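Local coordinates for CysE, serine acetyltransferase (Brucella abortus, PDB 4HZD) that catalyses the transfer of an acetyl group from acetyl-coenzyme A to L-serine, making O-acetylserine for cysteine biosynthesis, at the interface of chains A and B. Numbering follows the deposited sequence. Chains: chain A/B, CysE, serine acetyltransferase.

Contact 1: the interface of chains A and B. Residues chain A 58, 62, 114, 149; chain B 141, 144, 148.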
# COMPACT_ATOMS: atom_id res chain seq x y z
N ARG A 58 -1.56 16.48 -6.10
CA ARG A 58 -2.65 16.25 -5.14
C ARG A 58 -3.72 15.32 -5.70
O ARG A 58 -4.11 14.31 -5.05
CB ARG A 58 -3.30 17.56 -4.72
CG ARG A 58 -4.42 17.37 -3.70
CD ARG A 58 -3.81 17.16 -2.32
NE ARG A 58 -4.69 16.51 -1.35
CZ ARG A 58 -4.59 15.23 -0.99
NH1 ARG A 58 -3.72 14.44 -1.58
NH2 ARG A 58 -5.40 14.73 -0.05
N ARG A 62 -4.84 11.39 -4.64
CA ARG A 62 -6.19 11.05 -4.18
C ARG A 62 -6.80 9.91 -5.02
O ARG A 62 -7.43 9.00 -4.48
CB ARG A 62 -7.09 12.29 -4.16
CG ARG A 62 -6.56 13.42 -3.25
CD ARG A 62 -7.71 14.38 -2.91
NE ARG A 62 -8.49 13.78 -1.83
CZ ARG A 62 -9.58 14.31 -1.25
NH1 ARG A 62 -10.11 15.45 -1.67
NH2 ARG A 62 -10.14 13.67 -0.24
N TYR A 114 -7.76 20.28 -0.18
CA TYR A 114 -8.83 19.68 0.64
C TYR A 114 -10.17 19.42 -0.07
O TYR A 114 -10.84 18.40 0.18
CB TYR A 114 -9.03 20.45 1.97
CG TYR A 114 -7.76 20.61 2.76
CD1 TYR A 114 -6.99 19.49 3.14
CD2 TYR A 114 -7.26 21.89 3.10
CE1 TYR A 114 -5.78 19.64 3.82
CE2 TYR A 114 -6.07 22.04 3.80
CZ TYR A 114 -5.35 20.91 4.18
OH TYR A 114 -4.15 21.05 4.85
N ILE A 149 -14.35 8.12 -5.14
CA ILE A 149 -13.54 8.83 -4.14
C ILE A 149 -14.02 10.25 -3.87
O ILE A 149 -13.93 10.71 -2.72
CB ILE A 149 -12.03 8.85 -4.53
CG1 ILE A 149 -11.49 7.43 -4.67
CG2 ILE A 149 -11.18 9.63 -3.51
CD1 ILE A 149 -11.88 6.47 -3.54
N TYR B 141 -7.72 18.65 6.85
CA TYR B 141 -7.33 17.38 6.29
C TYR B 141 -8.29 16.28 6.75
O TYR B 141 -8.70 15.43 5.96
CB TYR B 141 -5.85 17.00 6.60
CG TYR B 141 -5.52 15.70 5.96
CD1 TYR B 141 -5.18 15.63 4.61
CD2 TYR B 141 -5.64 14.50 6.68
CE1 TYR B 141 -4.92 14.42 4.00
CE2 TYR B 141 -5.38 13.27 6.06
CZ TYR B 141 -5.03 13.24 4.72
OH TYR B 141 -4.77 12.06 4.08
N SER B 144 -11.65 16.71 5.10
CA SER B 144 -11.50 16.31 3.70
C SER B 144 -11.51 14.82 3.56
O SER B 144 -12.21 14.25 2.68
CB SER B 144 -10.19 16.89 3.10
OG SER B 144 -10.01 16.40 1.78
N SER B 148 -14.50 12.28 1.99
CA SER B 148 -14.21 11.34 0.88
C SER B 148 -14.50 9.89 1.25
O SER B 148 -14.99 9.12 0.42
CB SER B 148 -12.77 11.50 0.37
OG SER B 148 -12.40 10.37 -0.39
O HOH W 1 -12.69 15.45 0.26
O HOH W 2 -5.08 11.91 1.42
O HOH W 3 -9.81 10.68 0.04
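B:Ser144 and B:Ser148, one helical turn apart on helix 136-149, dock onto backbone carbonyls of chain A in a polar helix-to-subunit interface that joins neighbouring copies in the deposited assembly of six, in keeping with the oligomers known for this family. A:Tyr114 O takes the hydroxyl of B:Ser144 at 2.7 Å to OG, in the carbonyl plane and on a lone pair. B:Ser148 OG likewise meets A:Ile149 O, at 2.8 Å, tilted slightly from that carbonyl's plane. In both serines OG stands anti to the backbone N (chi1 175° and 163°), which swings the short hydroxyl toward chain A; a small polar side chain suits so close a helix surface. A:Arg62, bent at chi3 (80°), lays its guanidinium beside them and acts through water. NH1 and NH2 share water 1 in the guanidinium plane, and that water also binds B:Ser144 O at 2.7 Å. NH2 reaches a further water, bound by B:Ser148 OG at 2.6 Å. A:Arg58, one guanidinium face against A:Arg62 CG, reaches the phenol of B:Tyr141 through water 2. The ring of A:Tyr114 packs its CE1 on B:Tyr141 CA at 3.7 Å. The site probably sets the register of chain B helix 136-149 against the neighbouring subunit through direct and hydrated polar bonds.

Contact 2: the interface of chains A and B. Residues chain A 104-105, 107, 110, 114; chain B 140, 143, 155.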
# COMPACT_ATOMS: atom_id res chain seq x y z
N ALA A 104 -16.50 29.68 4.36
CA ALA A 104 -16.02 28.68 5.30
C ALA A 104 -14.50 28.46 5.26
O ALA A 104 -13.96 27.84 6.16
CB ALA A 104 -16.74 27.36 5.05
N TYR A 105 -13.85 28.94 4.19
CA TYR A 105 -12.40 28.76 3.97
C TYR A 105 -11.77 30.09 3.64
O TYR A 105 -12.33 30.84 2.85
CB TYR A 105 -12.15 27.73 2.84
CG TYR A 105 -12.79 26.41 3.14
CD1 TYR A 105 -12.22 25.53 4.07
CD2 TYR A 105 -14.02 26.07 2.58
CE1 TYR A 105 -12.84 24.34 4.41
CE2 TYR A 105 -14.65 24.89 2.91
CZ TYR A 105 -14.06 24.02 3.82
OH TYR A 105 -14.69 22.84 4.15
N ARG A 107 -8.39 30.48 2.46
CA ARG A 107 -7.09 30.38 1.77
C ARG A 107 -7.18 29.79 0.36
O ARG A 107 -7.95 28.86 0.12
CB ARG A 107 -6.08 29.61 2.66
CG ARG A 107 -5.97 30.14 4.11
CD ARG A 107 -5.12 29.22 4.99
NE ARG A 107 -5.63 27.84 4.92
CZ ARG A 107 -4.99 26.78 5.37
NH1 ARG A 107 -3.80 26.92 5.96
NH2 ARG A 107 -5.53 25.57 5.23
N ASP A 110 -6.82 26.05 0.35
CA ASP A 110 -7.91 25.17 0.81
C ASP A 110 -8.48 24.30 -0.32
O ASP A 110 -8.56 23.09 -0.16
CB ASP A 110 -9.01 25.93 1.62
CG ASP A 110 -8.47 26.57 2.90
OD1 ASP A 110 -7.50 26.05 3.49
OD2 ASP A 110 -8.97 27.63 3.31
N TYR A 114 -7.76 20.28 -0.18
CA TYR A 114 -8.83 19.68 0.64
C TYR A 114 -10.17 19.42 -0.07
O TYR A 114 -10.84 18.40 0.18
CB TYR A 114 -9.03 20.45 1.97
CG TYR A 114 -7.76 20.61 2.76
CD1 TYR A 114 -6.99 19.49 3.14
CD2 TYR A 114 -7.26 21.89 3.10
CE1 TYR A 114 -5.78 19.64 3.82
CE2 TYR A 114 -6.07 22.04 3.80
CZ TYR A 114 -5.35 20.91 4.18
OH TYR A 114 -4.15 21.05 4.85
N TYR B 140 -8.67 20.50 8.62
CA TYR B 140 -9.25 20.48 7.27
C TYR B 140 -8.91 19.17 6.58
O TYR B 140 -9.72 18.63 5.80
CB TYR B 140 -8.74 21.65 6.40
CG TYR B 140 -9.18 23.04 6.82
CD1 TYR B 140 -10.45 23.28 7.39
CD2 TYR B 140 -8.33 24.13 6.62
CE1 TYR B 140 -10.82 24.59 7.77
CE2 TYR B 140 -8.70 25.42 6.98
CZ TYR B 140 -9.93 25.65 7.55
OH TYR B 140 -10.25 26.95 7.89
N GLN B 143 -11.42 16.67 7.87
CA GLN B 143 -12.71 17.00 7.25
C GLN B 143 -12.74 16.49 5.80
O GLN B 143 -13.72 15.88 5.38
CB GLN B 143 -12.97 18.52 7.23
CG GLN B 143 -14.22 18.91 6.44
CD GLN B 143 -14.33 20.41 6.17
OE1 GLN B 143 -13.36 21.16 6.39
NE2 GLN B 143 -15.50 20.87 5.75
N HIS B 155 -17.93 20.68 8.83
CA HIS B 155 -16.94 21.70 9.11
C HIS B 155 -16.39 21.56 10.52
O HIS B 155 -17.15 21.35 11.46
CB HIS B 155 -17.49 23.10 8.89
CG HIS B 155 -16.41 24.16 8.86
ND1 HIS B 155 -15.79 24.61 9.98
CD2 HIS B 155 -15.81 24.81 7.79
CE1 HIS B 155 -14.88 25.54 9.62
NE2 HIS B 155 -14.91 25.67 8.30
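B:Tyr140 sets its ring against A:Tyr105 and A:Arg107 in an aromatic cluster between subunits of a serine acetyltransferase, whose left-handed beta-helix follows a helical N-terminal region; chain B helix 136-149 here meets loops and the short helix 109-113 of chain A. A:Tyr105 and B:Tyr140 run past each other in opposite directions, their planes 65° apart. The CD1-CE1 edge of A:Tyr105 points at a face of B:Tyr140, with A:Tyr105 CE1 3.9 Å from B:Tyr140 CE1. Higher up the side chain, B:Tyr140 CB rides over a face of A:Tyr114, toward the rim, and lies 3.6 Å from its CD2; the side chains cross at about a right angle. At the CD2-CE2 edge of B:Tyr140, A:Arg107 NH2 lies in the ring plane 3.4 Å from CD2. That guanidinium is fixed by A:Asp110, whose OD1 accepts both NE and NH2 of the arginine side-on, NH2 at 2.7 Å in a salt bridge. A tyrosine suits a place that offers flat surface to neighbours on several sides.

The phenol end of A:Tyr105 meets B:Gln143 tip to tip. B:Gln143, anti at chi1 (173°) and extended beyond CG, donates from NE2 to A:Tyr105 OH at 2.7 Å, a bent bond (122° at H). The same hydroxyl can donate to B:Gln143 OE1 at 3.1 Å. B:His155 gives its in-plane NE2-H to A:Ala104 O at 3.2 Å.

Contact 3: the interface of chains A and B. Residues chain A 116, 151, 168, 170; chain B 147-148, 151.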
# COMPACT_ATOMS: atom_id res chain seq x y z
N LYS A 116 -12.90 18.32 -2.34
CA LYS A 116 -13.10 17.28 -3.36
C LYS A 116 -13.88 17.80 -4.57
O LYS A 116 -13.67 17.33 -5.67
CB LYS A 116 -13.73 16.00 -2.75
CG LYS A 116 -15.20 16.12 -2.38
CD LYS A 116 -15.68 14.91 -1.56
CE LYS A 116 -17.21 14.87 -1.53
NZ LYS A 116 -17.68 13.87 -0.51
N GLN A 151 -17.22 11.16 -4.96
CA GLN A 151 -18.70 11.00 -5.03
C GLN A 151 -19.35 11.89 -6.07
O GLN A 151 -20.51 12.33 -5.91
CB GLN A 151 -19.35 11.15 -3.64
CG GLN A 151 -18.85 10.07 -2.65
CD GLN A 151 -17.47 10.38 -2.06
OE1 GLN A 151 -17.22 11.48 -1.56
NE2 GLN A 151 -16.58 9.40 -2.09
N HIS A 168 -19.06 21.30 -1.59
CA HIS A 168 -19.41 20.04 -0.84
C HIS A 168 -19.39 18.83 -1.73
O HIS A 168 -18.76 17.84 -1.38
CB HIS A 168 -20.74 20.14 -0.05
CG HIS A 168 -20.77 21.28 0.94
ND1 HIS A 168 -19.87 21.41 1.93
CD2 HIS A 168 -21.65 22.38 1.05
CE1 HIS A 168 -20.12 22.54 2.65
NE2 HIS A 168 -21.21 23.14 2.11
N THR A 170 -20.68 16.07 -2.71
CA THR A 170 -21.16 14.68 -2.60
C THR A 170 -22.49 14.44 -3.34
O THR A 170 -23.50 15.07 -3.03
CB THR A 170 -21.42 14.33 -1.12
OG1 THR A 170 -20.31 14.73 -0.31
CG2 THR A 170 -21.79 12.80 -0.96
N SER B 147 -15.00 13.54 4.45
CA SER B 147 -15.92 13.76 3.32
C SER B 147 -15.75 12.67 2.27
O SER B 147 -16.73 12.17 1.71
CB SER B 147 -15.72 15.14 2.68
OG SER B 147 -16.77 15.37 1.77
N SER B 148 -14.50 12.28 1.99
CA SER B 148 -14.21 11.34 0.88
C SER B 148 -14.50 9.89 1.25
O SER B 148 -14.99 9.12 0.42
CB SER B 148 -12.77 11.50 0.37
OG SER B 148 -12.40 10.37 -0.39
N GLN B 151 -18.24 10.06 3.46
CA GLN B 151 -19.23 10.91 2.73
C GLN B 151 -19.96 11.87 3.64
O GLN B 151 -21.14 12.22 3.39
CB GLN B 151 -20.18 10.05 1.88
CG GLN B 151 -19.43 9.25 0.79
CD GLN B 151 -18.75 7.99 1.33
OE1 GLN B 151 -19.37 7.18 2.02
NE2 GLN B 151 -17.49 7.81 0.98
O HOH W 4 -21.27 14.68 2.26
O HOH W 5 -17.03 17.69 0.60
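A:Lys116 reaches across to B:Ser147 in a hydrophilic subunit interface that joins the C-terminal end of chain B helix 136-149 to the neighbouring chain in the deposited assembly of six, and likely steadies the packing there. The lysine starts from a crowded position, CG between the backbone N and the carbonyl carbon (chi1 73°), then runs out extended, which carries NZ, the terminal amine, in among four oxygens. From chain B, NZ meets B:Ser147 OG at 2.9 Å and B:Ser147 O at the same distance, the latter from above the carbonyl plane. From its own chain NZ binds A:Gln151 OE1 at 2.7 Å, in the carbonyl plane, and A:Thr170 OG1 at 2.8 Å. With at most three N-H, the amine cannot aim fully at all four, B:Ser147 O being poorly aimed, and hydrogens may be shared. A long side chain with a polar tip suits such a hub, and the carbonyl-rich helix end may favour a positive charge.

A:Gln151, bent at chi2 (79°), turns its NE2 to B:Ser148 O in a weak bond. A:Gln151 and B:Gln151 cross at about a right angle, their CG atoms 3.6 Å apart. B:Gln151 NE2 donates to B:Ser148 O within its own chain. Water 5 lies 2.6 Å from A:His168 O and binds B:Ser147 OG; water 4 links A:Thr170 OG1 to B:Gln151 O. Because A:His168, of the coenzyme A pocket, is the catalytic histidine, the site may couple subunit packing to the active-site backbone.

Helix 136-149 of chain B supplies residues to all three contacts, which overlap along one stretch of that helix and the loop after it. Contacts 1 and 2 have C-alpha centres about 11 Å apart and share A:Tyr114, which turns its carbonyl to one and its ring to both. Contacts 1 and 3, about 8 Å apart, share B:Ser148, whose hydroxyl and carbonyl serve different neighbours. Contacts 2 and 3 lie about 13 Å apart. Together they combine aromatic packing, hydrated serines and a lysine hub linked by water to a residue of the coenzyme A pocket, so helical-region packing and the beta-helix may be braced together.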